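Local coordinates for cell surface protein (Faecalibacterium prausnitzii A2-165, PDB 4GT6) that is of unknown function but probably binds other proteins outside the cell through a domain of BspA-type leucine-rich repeats, at residues Lys103-Gly106 with Arg107-Met111; Thr172-Glu175 with Glu176-Thr180; Lys347-Glu350 with Ser351-Ser354. All blocks are in the same frame, centred on the assembly; numbering follows the deposited sequence.

Contact 1 of 3, residues Lys103-Gly106 with Arg107-Met111; sequences KKIG and RQAFM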
loop_
_atom_site.group_PDB
_atom_site.type_symbol
_atom_site.label_atom_id
_atom_site.label_comp_id
_atom_site.label_asym_id
_atom_site.label_seq_id
_atom_site.Cartn_x
_atom_site.Cartn_y
_atom_site.Cartn_z
ATOM N N LYS A 103 16.709 -2.299 -16.927
ATOM C CA LYS A 103 16.356 -0.885 -16.783
ATOM C C LYS A 103 14.889 -0.697 -16.485
ATOM O O LYS A 103 14.517 0.302 -15.882
ATOM C CB LYS A 103 16.693 -0.122 -18.073
ATOM C CG LYS A 103 18.190 -0.090 -18.426
ATOM C CD LYS A 103 19.095 0.301 -17.261
ATOM C CE LYS A 103 19.204 1.785 -17.045
ATOM N NZ LYS A 103 20.211 2.115 -15.986
ATOM N N LYS A 104 14.041 -1.613 -16.975
ATOM C CA LYS A 104 12.590 -1.453 -16.852
ATOM C C LYS A 104 11.946 -2.739 -16.370
ATOM O O LYS A 104 12.285 -3.802 -16.884
ATOM C CB LYS A 104 12.017 -1.057 -18.219
ATOM C CG LYS A 104 10.495 -0.863 -18.237
ATOM C CD LYS A 104 10.028 -0.238 -19.557
ATOM C CE LYS A 104 8.533 -0.018 -19.540
ATOM N NZ LYS A 104 8.042 0.646 -20.781
ATOM N N ILE A 105 11.042 -2.641 -15.380
ATOM C CA ILE A 105 10.295 -3.793 -14.858
ATOM C C ILE A 105 8.809 -3.449 -15.017
ATOM O O ILE A 105 8.371 -2.388 -14.546
ATOM C CB ILE A 105 10.699 -4.159 -13.392
ATOM C CG1 ILE A 105 12.188 -4.610 -13.317
ATOM C CG2 ILE A 105 9.771 -5.283 -12.818
ATOM C CD1 ILE A 105 12.720 -4.763 -11.893
ATOM N N GLY A 106 8.066 -4.316 -15.717
ATOM C CA GLY A 106 6.660 -4.097 -16.046
ATOM C C GLY A 106 5.701 -4.262 -14.881
ATOM O O GLY A 106 6.080 -4.745 -13.809
ATOM N N ARG A 107 4.409 -3.928 -15.120
ATOM C CA ARG A 107 3.383 -4.036 -14.073
ATOM C C ARG A 107 3.275 -5.461 -13.591
ATOM O O ARG A 107 3.339 -6.365 -14.423
ATOM C CB ARG A 107 1.995 -3.640 -14.663
ATOM C CG ARG A 107 1.904 -2.216 -15.169
ATOM C CD ARG A 107 0.486 -1.836 -15.533
ATOM N NE ARG A 107 -0.055 -2.649 -16.612
ATOM C CZ ARG A 107 -1.308 -2.554 -17.048
ATOM N NH1 ARG A 107 -2.155 -1.703 -16.479
ATOM N NH2 ARG A 107 -1.724 -3.313 -18.048
ATOM N N GLN A 108 3.079 -5.680 -12.276
ATOM C CA GLN A 108 2.819 -7.000 -11.692
ATOM C C GLN A 108 3.882 -8.048 -12.088
ATOM O O GLN A 108 3.585 -9.255 -12.074
ATOM C CB GLN A 108 1.421 -7.462 -12.163
ATOM C CG GLN A 108 0.281 -6.545 -11.684
ATOM C CD GLN A 108 -1.101 -7.124 -11.947
ATOM O OE1 GLN A 108 -1.272 -8.150 -12.629
ATOM N NE2 GLN A 108 -2.125 -6.481 -11.396
ATOM N N ALA A 109 5.133 -7.596 -12.415
ATOM C CA ALA A 109 6.155 -8.555 -12.916
ATOM C C ALA A 109 6.441 -9.674 -11.916
ATOM O O ALA A 109 6.615 -10.820 -12.336
ATOM C CB ALA A 109 7.430 -7.835 -13.288
ATOM N N PHE A 110 6.420 -9.375 -10.610
ATOM C CA PHE A 110 6.687 -10.396 -9.585
ATOM C C PHE A 110 5.547 -10.436 -8.593
ATOM O O PHE A 110 5.724 -10.861 -7.447
ATOM C CB PHE A 110 8.033 -10.115 -8.883
ATOM C CG PHE A 110 9.189 -10.204 -9.845
ATOM C CD1 PHE A 110 9.783 -11.437 -10.131
ATOM C CD2 PHE A 110 9.665 -9.070 -10.494
ATOM C CE1 PHE A 110 10.840 -11.526 -11.034
ATOM C CE2 PHE A 110 10.727 -9.159 -11.401
ATOM C CZ PHE A 110 11.290 -10.394 -11.689
HETATM N N MSE A 111 4.349 -10.006 -9.020
HETATM C CA MSE A 111 3.209 -10.050 -8.089
HETATM C C MSE A 111 2.904 -11.487 -7.657
HETATM O O MSE A 111 2.962 -12.399 -8.482
HETATM C CB MSE A 111 1.973 -9.417 -8.732
HETATM C CG MSE A 111 0.732 -9.507 -7.865
HETATM SE SE MSE A 111 -0.501 -8.162 -8.564
HETATM C CE MSE A 111 -2.096 -8.608 -7.499
#
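This is the corner of one BspA-type leucine-rich repeat, where the short strand 104-105 runs into two overlapping beta turns. Ile105 and Ala109 meet on the inner side of that corner. The CG2 methyl of Ile105 lies 3.5 Å from Ala109 CB, tighter than usual for two carbons. The same methyl stands at the edge of the Phe110 ring, near its plane, with Ile105 CG2 4.2 Å from Phe110 CE2. The chi1 of Ile105 (-64°) sets CG2 opposite the backbone N and turns it to the two partners.

The first turn is type II, from Gly106 to Ala109. It is closed by a weak bond from Ala109 N to Gly106 O, 3.3 Å long and bent to 137° at the hydrogen. A type I turn from Gln108 to Met111, a selenomethionine here, overlaps it by two residues. Phe110 is buried between Phe83 and Phe133, with all three rings nearly parallel, as expected of a repeat stack. Gln108 points away from the strand, and its amide joins both sides: OE1 accepts from Asn81 ND2, and NE2 donates to Glu131 OE1.

Contact 2 of 3, residues Thr172-Glu175 with Glu176-Thr180; sequences TAIE and ERAFT. With EDO (1,2-ethanediol), chain G.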
loop_
_atom_site.group_PDB
_atom_site.type_symbol
_atom_site.label_atom_id
_atom_site.label_comp_id
_atom_site.label_asym_id
_atom_site.label_seq_id
_atom_site.Cartn_x
_atom_site.Cartn_y
_atom_site.Cartn_z
ATOM N N THR A 172 9.913 11.504 -6.921
ATOM C CA THR A 172 9.036 12.674 -6.765
ATOM C C THR A 172 7.630 12.274 -6.318
ATOM O O THR A 172 6.829 13.154 -5.973
ATOM C CB THR A 172 8.945 13.507 -8.057
ATOM O OG1 THR A 172 8.145 12.808 -9.016
ATOM C CG2 THR A 172 10.311 13.865 -8.626
ATOM N N ALA A 173 7.303 10.974 -6.393
ATOM C CA ALA A 173 5.969 10.511 -6.018
ATOM C C ALA A 173 6.003 9.134 -5.437
ATOM O O ALA A 173 6.756 8.281 -5.903
ATOM C CB ALA A 173 5.018 10.538 -7.223
ATOM N N ILE A 174 5.192 8.919 -4.400
ATOM C CA ILE A 174 4.972 7.606 -3.779
ATOM C C ILE A 174 3.502 7.364 -4.014
ATOM O O ILE A 174 2.672 7.993 -3.360
ATOM C CB ILE A 174 5.396 7.547 -2.291
ATOM C CG1 ILE A 174 6.877 7.897 -2.117
ATOM C CG2 ILE A 174 5.053 6.169 -1.677
ATOM C CD1 ILE A 174 7.253 8.202 -0.619
ATOM N N GLU A 175 3.162 6.484 -4.962
ATOM C CA GLU A 175 1.766 6.367 -5.385
ATOM C C GLU A 175 0.896 5.580 -4.409
ATOM O O GLU A 175 1.390 5.006 -3.436
ATOM C CB GLU A 175 1.647 5.818 -6.837
ATOM C CG GLU A 175 2.441 6.599 -7.898
ATOM C CD GLU A 175 2.096 8.061 -8.173
ATOM O OE1 GLU A 175 1.238 8.638 -7.467
ATOM O OE2 GLU A 175 2.711 8.643 -9.096
ATOM N N GLU A 176 -0.408 5.579 -4.660
ATOM C CA GLU A 176 -1.384 4.907 -3.810
ATOM C C GLU A 176 -0.986 3.496 -3.435
ATOM O O GLU A 176 -0.579 2.719 -4.310
ATOM C CB GLU A 176 -2.741 4.820 -4.532
ATOM C CG GLU A 176 -3.495 6.130 -4.598
ATOM C CD GLU A 176 -4.852 6.054 -5.272
ATOM O OE1 GLU A 176 -5.214 4.962 -5.770
ATOM O OE2 GLU A 176 -5.544 7.099 -5.326
ATOM N N ARG A 177 -1.135 3.157 -2.131
ATOM C CA ARG A 177 -0.910 1.806 -1.584
ATOM C C ARG A 177 0.516 1.262 -1.836
ATOM O O ARG A 177 0.739 0.057 -1.695
ATOM C CB ARG A 177 -1.960 0.805 -2.158
ATOM C CG ARG A 177 -3.417 1.301 -2.067
ATOM C CD ARG A 177 -4.471 0.298 -2.543
ATOM N NE ARG A 177 -4.422 -0.992 -1.846
ATOM C CZ ARG A 177 -4.885 -1.216 -0.620
ATOM N NH1 ARG A 177 -5.426 -0.232 0.087
ATOM N NH2 ARG A 177 -4.792 -2.425 -0.083
ATOM N N ALA A 178 1.496 2.132 -2.144
ATOM C CA ALA A 178 2.867 1.642 -2.437
ATOM C C ALA A 178 3.464 0.756 -1.326
ATOM O O ALA A 178 4.121 -0.237 -1.653
ATOM C CB ALA A 178 3.797 2.817 -2.701
ATOM N N PHE A 179 3.216 1.080 -0.023
ATOM C CA PHE A 179 3.782 0.289 1.086
ATOM C C PHE A 179 2.707 -0.227 2.012
ATOM O O PHE A 179 2.999 -0.525 3.178
ATOM C CB PHE A 179 4.805 1.130 1.888
ATOM C CG PHE A 179 5.969 1.559 1.034
ATOM C CD1 PHE A 179 7.008 0.679 0.754
ATOM C CD2 PHE A 179 5.996 2.823 0.451
ATOM C CE1 PHE A 179 8.064 1.061 -0.082
ATOM C CE2 PHE A 179 7.076 3.223 -0.346
ATOM C CZ PHE A 179 8.100 2.343 -0.604
ATOM N N THR A 180 1.460 -0.351 1.518
ATOM C CA THR A 180 0.383 -0.886 2.373
ATOM C C THR A 180 0.766 -2.247 2.967
ATOM O O THR A 180 1.232 -3.127 2.239
ATOM C CB THR A 180 -0.923 -1.055 1.561
ATOM O OG1 THR A 180 -1.374 0.204 1.114
ATOM C CG2 THR A 180 -2.041 -1.714 2.361
HETATM C C1 EDO G . -7.366 -0.733 3.283
HETATM O O1 EDO G . -7.359 -0.167 1.982
HETATM C C2 EDO G . -6.182 -0.135 4.082
HETATM O O2 EDO G . -4.965 -0.567 3.527
HETATM O O HOH W 1 -1.178 7.760 -6.559
#
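A strand-to-turn corner of a BspA-type leucine-rich repeat brings Ile174 against Ala178 and Phe179. The CG2 methyl of Ile174 does the touching. It sits 3.7 Å from Ala178 CB and, at the ring edge near the plane, Ile174 CG2 is 3.8 Å from Phe179 CE2. The two larger side chains cross at about a right angle. With chi1 of Ile174 at -58°, CG1 takes the place beside the backbone N and CG2 is turned to the corner.

Ala178 N donates to Glu175 O over 3.2 Å and closes a type II turn from Glu175 to Ala178. The bond is bent to 145° at the hydrogen, and the donor is tilted 32° from the carbonyl plane. Ala178 CB also rests against this carbonyl oxygen. A type I turn from Arg177 to Thr180 overlaps the first by two residues.

Beside the turn, the Glu175 chain is bent at its second torsion. One water bridges its carboxylate to the backbone: it donates to Glu175 OE1 at 2.7 Å and accepts from Glu176 N at 3.0 Å. The other oxygen, OE2, forms a salt bridge with Arg195, so both ends of the carboxylate are held.

Arg177 points away from the strand and is modelled in two conformers. In the one given, NH1 donates to O1 of a bound 1,2-ethanediol at 2.7 Å and weakly to O2, so this contact is less certain. Thr180 CG2 is 3.4 Å from the diol O2. Ser202 and Glu203 also bind the diol, which probably came from the crystallisation liquor.

Phe179 meets Phe201 with nearly parallel rings. This ring-on-ring pairing, with parallel strands 150-151, 173-174 and 195-196 alongside, is consistent with the repeating core of a leucine-rich repeat solenoid.

Contact 3 of 3, residues Lys347-Glu350 with Ser351-Ser354; sequences KIPE and SAFS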
loop_
_atom_site.group_PDB
_atom_site.type_symbol
_atom_site.label_atom_id
_atom_site.label_comp_id
_atom_site.label_asym_id
_atom_site.label_seq_id
_atom_site.Cartn_x
_atom_site.Cartn_y
_atom_site.Cartn_z
ATOM N N LYS A 347 -28.612 9.073 9.505
ATOM C CA LYS A 347 -28.226 7.846 8.805
ATOM C C LYS A 347 -27.241 7.048 9.646
ATOM O O LYS A 347 -26.166 7.555 9.993
ATOM C CB LYS A 347 -27.623 8.141 7.410
ATOM C CG LYS A 347 -28.631 8.621 6.372
ATOM C CD LYS A 347 -28.052 8.584 4.964
ATOM N N ILE A 348 -27.615 5.806 9.973
ATOM C CA ILE A 348 -26.806 4.841 10.747
ATOM C C ILE A 348 -27.091 3.449 10.177
ATOM O O ILE A 348 -28.108 2.855 10.536
ATOM C CB ILE A 348 -27.025 4.841 12.310
ATOM C CG1 ILE A 348 -26.945 6.249 12.952
ATOM C CG2 ILE A 348 -26.047 3.853 13.000
ATOM C CD1 ILE A 348 -27.478 6.325 14.401
ATOM N N PRO A 349 -26.222 2.899 9.301
ATOM C CA PRO A 349 -26.448 1.520 8.818
ATOM C C PRO A 349 -26.341 0.527 9.977
ATOM O O PRO A 349 -25.640 0.813 10.947
ATOM C CB PRO A 349 -25.328 1.296 7.791
ATOM C CG PRO A 349 -24.669 2.594 7.598
ATOM C CD PRO A 349 -24.957 3.452 8.781
ATOM N N GLU A 350 -27.027 -0.635 9.887
ATOM C CA GLU A 350 -26.995 -1.667 10.928
ATOM C C GLU A 350 -25.548 -2.103 11.250
ATOM O O GLU A 350 -25.235 -2.416 12.398
ATOM C CB GLU A 350 -27.829 -2.879 10.487
ATOM C CG GLU A 350 -28.234 -3.804 11.622
ATOM C CD GLU A 350 -28.883 -5.113 11.209
ATOM O OE1 GLU A 350 -29.363 -5.212 10.055
ATOM O OE2 GLU A 350 -28.913 -6.044 12.045
ATOM N N SER A 351 -24.652 -2.098 10.245
ATOM C CA SER A 351 -23.267 -2.547 10.466
ATOM C C SER A 351 -22.440 -1.577 11.338
ATOM O O SER A 351 -21.404 -1.987 11.863
ATOM C CB SER A 351 -22.555 -2.754 9.137
ATOM O OG SER A 351 -22.306 -1.484 8.559
ATOM N N ALA A 352 -22.887 -0.313 11.501
ATOM C CA ALA A 352 -22.129 0.680 12.274
ATOM C C ALA A 352 -21.891 0.218 13.725
ATOM O O ALA A 352 -20.826 0.482 14.273
ATOM C CB ALA A 352 -22.845 2.024 12.257
ATOM N N PHE A 353 -22.843 -0.514 14.315
ATOM C CA PHE A 353 -22.697 -0.989 15.692
ATOM C C PHE A 353 -22.749 -2.521 15.759
ATOM O O PHE A 353 -23.170 -3.079 16.776
ATOM C CB PHE A 353 -23.760 -0.326 16.599
ATOM C CG PHE A 353 -23.504 1.156 16.749
ATOM C CD1 PHE A 353 -22.525 1.625 17.622
ATOM C CD2 PHE A 353 -24.194 2.079 15.974
ATOM C CE1 PHE A 353 -22.258 2.987 17.731
ATOM C CE2 PHE A 353 -23.924 3.449 16.081
ATOM C CZ PHE A 353 -22.950 3.892 16.948
ATOM N N SER A 354 -22.265 -3.205 14.694
ATOM C CA SER A 354 -22.223 -4.667 14.643
ATOM C C SER A 354 -21.146 -5.178 15.594
ATOM O O SER A 354 -20.131 -4.510 15.786
ATOM C CB SER A 354 -21.974 -5.160 13.220
ATOM O OG SER A 354 -20.785 -4.619 12.670
#
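Ile348, Ala352 and Phe353 form the apolar centre of this bend of the chain. The CG2 methyl of Ile348 reaches both partners, with Ile348 CG2 to Ala352 CB at 3.8 Å. The same distance, 3.8 Å, separates Ile348 CG2 from Phe353 CE2. The methyl lies at the ring edge, near its plane, and does not sit over a face. The chi1 of Phe353 (-68°) puts CG beside its backbone N and swings the far end of the ring toward Ile348. Pro349 adds a looser contact, its CD 4.3 Å from Ala352 CB.

The backbone closes round this centre. Ala352 N donates to Pro349 O at 3.0 Å, and the bond is fairly straight, 158° at the hydrogen. The donor stands well above the carbonyl plane and does not lie on a lone pair. Two residues further on, Ser351 O accepts twice from Ser354: from OG at 2.8 Å and from the backbone N at 3.2 Å. Both donors reach it from the same face of the carbonyl plane. This double grip ties the serine side chain to the bend.

At the polar edge, Ser351 OG is held by Asp327 OD1 and by the backbone N of Asp328, both in the loop after strand 324-325.

The segment lies in the loop between strands 338-341 and 361-364. Ala352 packs on Ile325 of strand 324-325, and the Phe353 ring lies nearly parallel to that of Phe330. Further along the chain, Ile348 makes a backbone bond with Ser375, beyond helix 368-372.

In the fold
The three contacts share an isoleucine-alanine-phenylalanine cluster, but the bend of contact 3 has a different backbone course from the type II turns of contacts 1 and 2. In each, an isoleucine CG2 meets an alanine four residues on and the edge of the next phenylalanine. Contacts 1 and 2 lie in one repeat region, with centres about 16 Å apart and nearest atoms about 10 Å apart. Contact 3 belongs to the second region. Its centre is about 32 Å from that of contact 2 and about 41 Å from that of contact 1. Contacts 1 and 3 lie on opposite sides of the chain's centre. None includes Ser297 or Glu320, which bind the sodium ion.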